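PDB 2HES: cytosolic iron-sulfur protein assembly protein 1 from Saccharomyces cerevisiae, which serves as an essential component of the cytosolic iron-sulfur protein assembly machinery and is required for the maturation of extramitochondrial iron-sulfur proteins. Local coordinates for residues S266-E278 / A287-V301. Sequence-based numbering, arbitrary orientation.
Sequences SVGADGVLAVYEE and AKRALCHGVYEINVV
Ile298 straddles Val267 and the type I turn from Gly268 to Gly271, one branch on each. CG2 of Ile298 meets Val267 CB at 3.7 Å, the two side chains crossing at about a right angle, while CG1, anti to the carbonyl carbon (chi1 -51°), carries Ile298 CD1 to within 3.6 Å of Gly271 O. Gly271, with positive phi, offers its bare CA to CG1 of the isoleucine. Next to Ile298, Val267 CG1 nestles against Val301 CB at 3.7 Å, and Leu273 CD1 reaches Val301 CG2. Cys292 SG fits beside Leu273 CB at 3.7 Å, with Trp324 of strand 320-325 also touching both residues. At Ala269, Glu297 lays CG and CD alongside the CA and CB, and its OE1 is held by Tyr254. Cys292 N gives Gly271 O an almost straight bond of 3.0 Å, whereas Gly268 O takes Gly271 N, which closes the turn, on one face of its plane and Ile298 N, across the contact, on the other. Farther along, Leu273 and Val275 pair antiparallel with Arg289 and Ala287. The chain thus leaves the outermost strand of one four-stranded blade and, after two turns, brings the innermost strand of the next against its second strand and the turn that follows, a blade-to-blade junction of a seven-bladed WD40 beta-propeller.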
# COMPACT_ATOMS: atom_id res chain seq x y z
N SER A 266 -1.39 -11.95 2.48
CA SER A 266 -2.70 -11.31 2.42
C SER A 266 -3.35 -11.22 3.81
O SER A 266 -3.07 -12.05 4.68
CB SER A 266 -3.64 -12.05 1.45
OG SER A 266 -3.91 -13.38 1.91
N VAL A 267 -4.17 -10.20 3.98
CA VAL A 267 -5.00 -10.09 5.19
C VAL A 267 -6.41 -9.70 4.89
O VAL A 267 -6.69 -8.91 3.96
CB VAL A 267 -4.37 -9.10 6.26
CG1 VAL A 267 -3.02 -9.59 6.70
CG2 VAL A 267 -4.33 -7.64 5.73
N GLY A 268 -7.33 -10.15 5.75
CA GLY A 268 -8.72 -9.92 5.47
C GLY A 268 -9.58 -9.44 6.62
O GLY A 268 -9.14 -9.39 7.79
N ALA A 269 -10.82 -9.10 6.27
CA ALA A 269 -11.87 -8.77 7.24
C ALA A 269 -12.07 -9.90 8.23
O ALA A 269 -12.53 -9.67 9.37
CB ALA A 269 -13.19 -8.46 6.52
N ASP A 270 -11.72 -11.10 7.80
CA ASP A 270 -11.92 -12.33 8.60
C ASP A 270 -10.88 -12.58 9.67
O ASP A 270 -10.99 -13.54 10.44
CB ASP A 270 -12.07 -13.55 7.68
CG ASP A 270 -10.78 -13.90 6.90
OD1 ASP A 270 -9.83 -13.06 6.84
OD2 ASP A 270 -10.72 -15.02 6.33
N GLY A 271 -9.85 -11.74 9.73
CA GLY A 271 -8.83 -11.87 10.74
C GLY A 271 -7.74 -12.85 10.44
O GLY A 271 -6.95 -13.18 11.32
N VAL A 272 -7.66 -13.30 9.18
CA VAL A 272 -6.62 -14.24 8.76
C VAL A 272 -5.43 -13.55 8.08
O VAL A 272 -5.61 -12.65 7.29
CB VAL A 272 -7.18 -15.31 7.78
CG1 VAL A 272 -6.10 -16.26 7.40
CG2 VAL A 272 -8.31 -16.07 8.47
N LEU A 273 -4.24 -14.00 8.41
CA LEU A 273 -2.99 -13.65 7.74
C LEU A 273 -2.47 -14.91 7.05
O LEU A 273 -2.16 -15.94 7.72
CB LEU A 273 -1.95 -13.17 8.77
CG LEU A 273 -0.48 -13.03 8.35
CD1 LEU A 273 -0.33 -12.00 7.24
CD2 LEU A 273 0.42 -12.67 9.52
N ALA A 274 -2.32 -14.85 5.73
CA ALA A 274 -1.79 -15.97 4.96
C ALA A 274 -0.56 -15.55 4.19
O ALA A 274 -0.44 -14.38 3.79
CB ALA A 274 -2.84 -16.48 3.99
N VAL A 275 0.33 -16.52 3.98
CA VAL A 275 1.52 -16.38 3.14
C VAL A 275 1.48 -17.46 2.07
O VAL A 275 1.15 -18.60 2.38
CB VAL A 275 2.84 -16.51 3.98
CG1 VAL A 275 4.09 -16.34 3.11
CG2 VAL A 275 2.81 -15.47 5.12
N TYR A 276 1.87 -17.08 0.86
CA TYR A 276 1.85 -17.97 -0.32
C TYR A 276 3.21 -18.03 -0.99
O TYR A 276 3.93 -17.02 -1.06
CB TYR A 276 0.85 -17.44 -1.35
CG TYR A 276 -0.47 -16.99 -0.82
CD1 TYR A 276 -1.58 -17.85 -0.84
CD2 TYR A 276 -0.64 -15.69 -0.31
CE1 TYR A 276 -2.83 -17.41 -0.39
CE2 TYR A 276 -1.89 -15.24 0.15
CZ TYR A 276 -2.96 -16.11 0.15
OH TYR A 276 -4.20 -15.66 0.57
N GLU A 277 3.56 -19.19 -1.53
CA GLU A 277 4.86 -19.35 -2.17
C GLU A 277 4.65 -19.98 -3.55
O GLU A 277 3.80 -20.84 -3.70
CB GLU A 277 5.77 -20.26 -1.29
CG GLU A 277 7.14 -20.49 -1.88
CD GLU A 277 7.91 -21.55 -1.14
OE1 GLU A 277 7.29 -22.55 -0.69
OE2 GLU A 277 9.15 -21.38 -1.00
N GLU A 278 5.42 -19.52 -4.55
CA GLU A 278 5.33 -20.00 -5.93
C GLU A 278 6.48 -20.97 -6.17
O GLU A 278 7.66 -20.58 -6.10
CB GLU A 278 5.42 -18.82 -6.92
CG GLU A 278 5.04 -19.15 -8.33
CD GLU A 278 5.28 -18.01 -9.31
OE1 GLU A 278 6.22 -17.21 -9.08
OE2 GLU A 278 4.53 -17.94 -10.31
N ALA A 287 2.00 -20.55 4.74
CA ALA A 287 1.62 -20.50 6.17
C ALA A 287 0.34 -19.70 6.31
O ALA A 287 0.04 -18.86 5.46
CB ALA A 287 2.73 -19.87 7.01
N LYS A 288 -0.42 -19.95 7.37
CA LYS A 288 -1.57 -19.11 7.70
C LYS A 288 -1.90 -19.09 9.18
O LYS A 288 -1.54 -20.02 9.90
CB LYS A 288 -2.82 -19.45 6.88
CG LYS A 288 -3.39 -20.85 7.10
CD LYS A 288 -4.45 -21.16 6.07
CE LYS A 288 -5.84 -20.76 6.53
NZ LYS A 288 -6.86 -21.79 6.07
N ARG A 289 -2.57 -18.03 9.62
CA ARG A 289 -2.96 -17.89 11.03
C ARG A 289 -4.29 -17.16 11.16
O ARG A 289 -4.53 -16.15 10.49
CB ARG A 289 -1.83 -17.20 11.81
CG ARG A 289 -2.11 -17.08 13.30
CD ARG A 289 -0.83 -17.01 14.08
NE ARG A 289 -1.14 -16.76 15.49
CZ ARG A 289 -0.30 -16.99 16.49
NH1 ARG A 289 0.90 -17.50 16.27
NH2 ARG A 289 -0.68 -16.72 17.74
N ALA A 290 -5.17 -17.72 11.99
CA ALA A 290 -6.50 -17.18 12.20
C ALA A 290 -6.48 -16.28 13.43
O ALA A 290 -5.58 -16.40 14.24
CB ALA A 290 -7.46 -18.32 12.41
N LEU A 291 -7.48 -15.41 13.57
CA LEU A 291 -7.62 -14.52 14.74
C LEU A 291 -6.34 -13.77 15.08
O LEU A 291 -5.91 -13.72 16.25
CB LEU A 291 -8.14 -15.30 15.96
CG LEU A 291 -9.37 -16.16 15.68
CD1 LEU A 291 -9.74 -16.88 16.95
CD2 LEU A 291 -10.54 -15.33 15.16
N CYS A 292 -5.71 -13.19 14.05
CA CYS A 292 -4.43 -12.52 14.29
C CYS A 292 -4.59 -11.22 15.08
O CYS A 292 -3.65 -10.80 15.73
CB CYS A 292 -3.70 -12.28 12.97
SG CYS A 292 -3.09 -13.80 12.26
N HIS A 293 -5.76 -10.58 14.98
CA HIS A 293 -6.14 -9.40 15.77
C HIS A 293 -7.35 -9.70 16.63
O HIS A 293 -8.26 -8.90 16.74
CB HIS A 293 -6.34 -8.17 14.88
CG HIS A 293 -5.05 -7.60 14.40
ND1 HIS A 293 -4.59 -6.36 14.79
CD2 HIS A 293 -4.07 -8.15 13.64
CE1 HIS A 293 -3.39 -6.16 14.26
NE2 HIS A 293 -3.06 -7.23 13.56
N GLY A 294 -7.36 -10.89 17.22
CA GLY A 294 -8.53 -11.34 17.97
C GLY A 294 -9.75 -11.39 17.10
O GLY A 294 -9.73 -12.00 16.02
N VAL A 295 -10.81 -10.70 17.53
CA VAL A 295 -12.06 -10.64 16.80
C VAL A 295 -12.08 -9.54 15.69
O VAL A 295 -13.11 -9.36 14.99
CB VAL A 295 -13.25 -10.44 17.78
CG1 VAL A 295 -13.18 -9.08 18.45
CG2 VAL A 295 -14.57 -10.62 17.07
N TYR A 296 -10.96 -8.83 15.53
CA TYR A 296 -10.90 -7.62 14.71
C TYR A 296 -10.46 -7.80 13.25
O TYR A 296 -9.60 -8.61 12.91
CB TYR A 296 -10.01 -6.57 15.40
CG TYR A 296 -10.62 -6.05 16.69
CD1 TYR A 296 -11.52 -4.98 16.68
CD2 TYR A 296 -10.30 -6.64 17.91
CE1 TYR A 296 -12.09 -4.50 17.87
CE2 TYR A 296 -10.87 -6.17 19.11
CZ TYR A 296 -11.76 -5.12 19.07
OH TYR A 296 -12.34 -4.63 20.24
N GLU A 297 -11.07 -6.98 12.38
CA GLU A 297 -10.71 -6.95 10.95
C GLU A 297 -9.26 -6.49 10.84
O GLU A 297 -8.81 -5.68 11.67
CB GLU A 297 -11.65 -6.02 10.19
CG GLU A 297 -13.09 -6.60 10.03
CD GLU A 297 -14.03 -5.80 9.14
OE1 GLU A 297 -13.62 -4.78 8.54
OE2 GLU A 297 -15.21 -6.19 9.03
N ILE A 298 -8.51 -7.03 9.87
CA ILE A 298 -7.13 -6.62 9.68
C ILE A 298 -7.07 -5.82 8.37
O ILE A 298 -7.58 -6.30 7.33
CB ILE A 298 -6.15 -7.82 9.60
CG1 ILE A 298 -6.32 -8.80 10.77
CG2 ILE A 298 -4.70 -7.33 9.47
CD1 ILE A 298 -5.43 -10.02 10.67
N ASN A 299 -6.42 -4.65 8.39
CA ASN A 299 -6.56 -3.71 7.26
C ASN A 299 -5.32 -3.61 6.41
O ASN A 299 -5.39 -3.15 5.24
CB ASN A 299 -6.87 -2.31 7.80
CG ASN A 299 -8.17 -2.26 8.54
OD1 ASN A 299 -9.22 -2.60 7.99
ND2 ASN A 299 -8.12 -1.84 9.80
N VAL A 300 -4.18 -3.95 7.01
CA VAL A 300 -2.87 -3.66 6.39
C VAL A 300 -1.81 -4.68 6.77
O VAL A 300 -1.80 -5.18 7.90
CB VAL A 300 -2.40 -2.16 6.62
CG1 VAL A 300 -2.24 -1.81 8.10
CG2 VAL A 300 -1.11 -1.90 5.91
N VAL A 301 -0.94 -5.00 5.80
CA VAL A 301 0.17 -5.92 6.01
C VAL A 301 1.38 -5.46 5.23
O VAL A 301 1.24 -5.02 4.10
CB VAL A 301 -0.22 -7.38 5.60
CG1 VAL A 301 -0.57 -7.47 4.09
CG2 VAL A 301 0.88 -8.36 5.98
O HOH W 1 -12.52 -10.77 12.02
O HOH W 2 -9.54 -15.59 11.98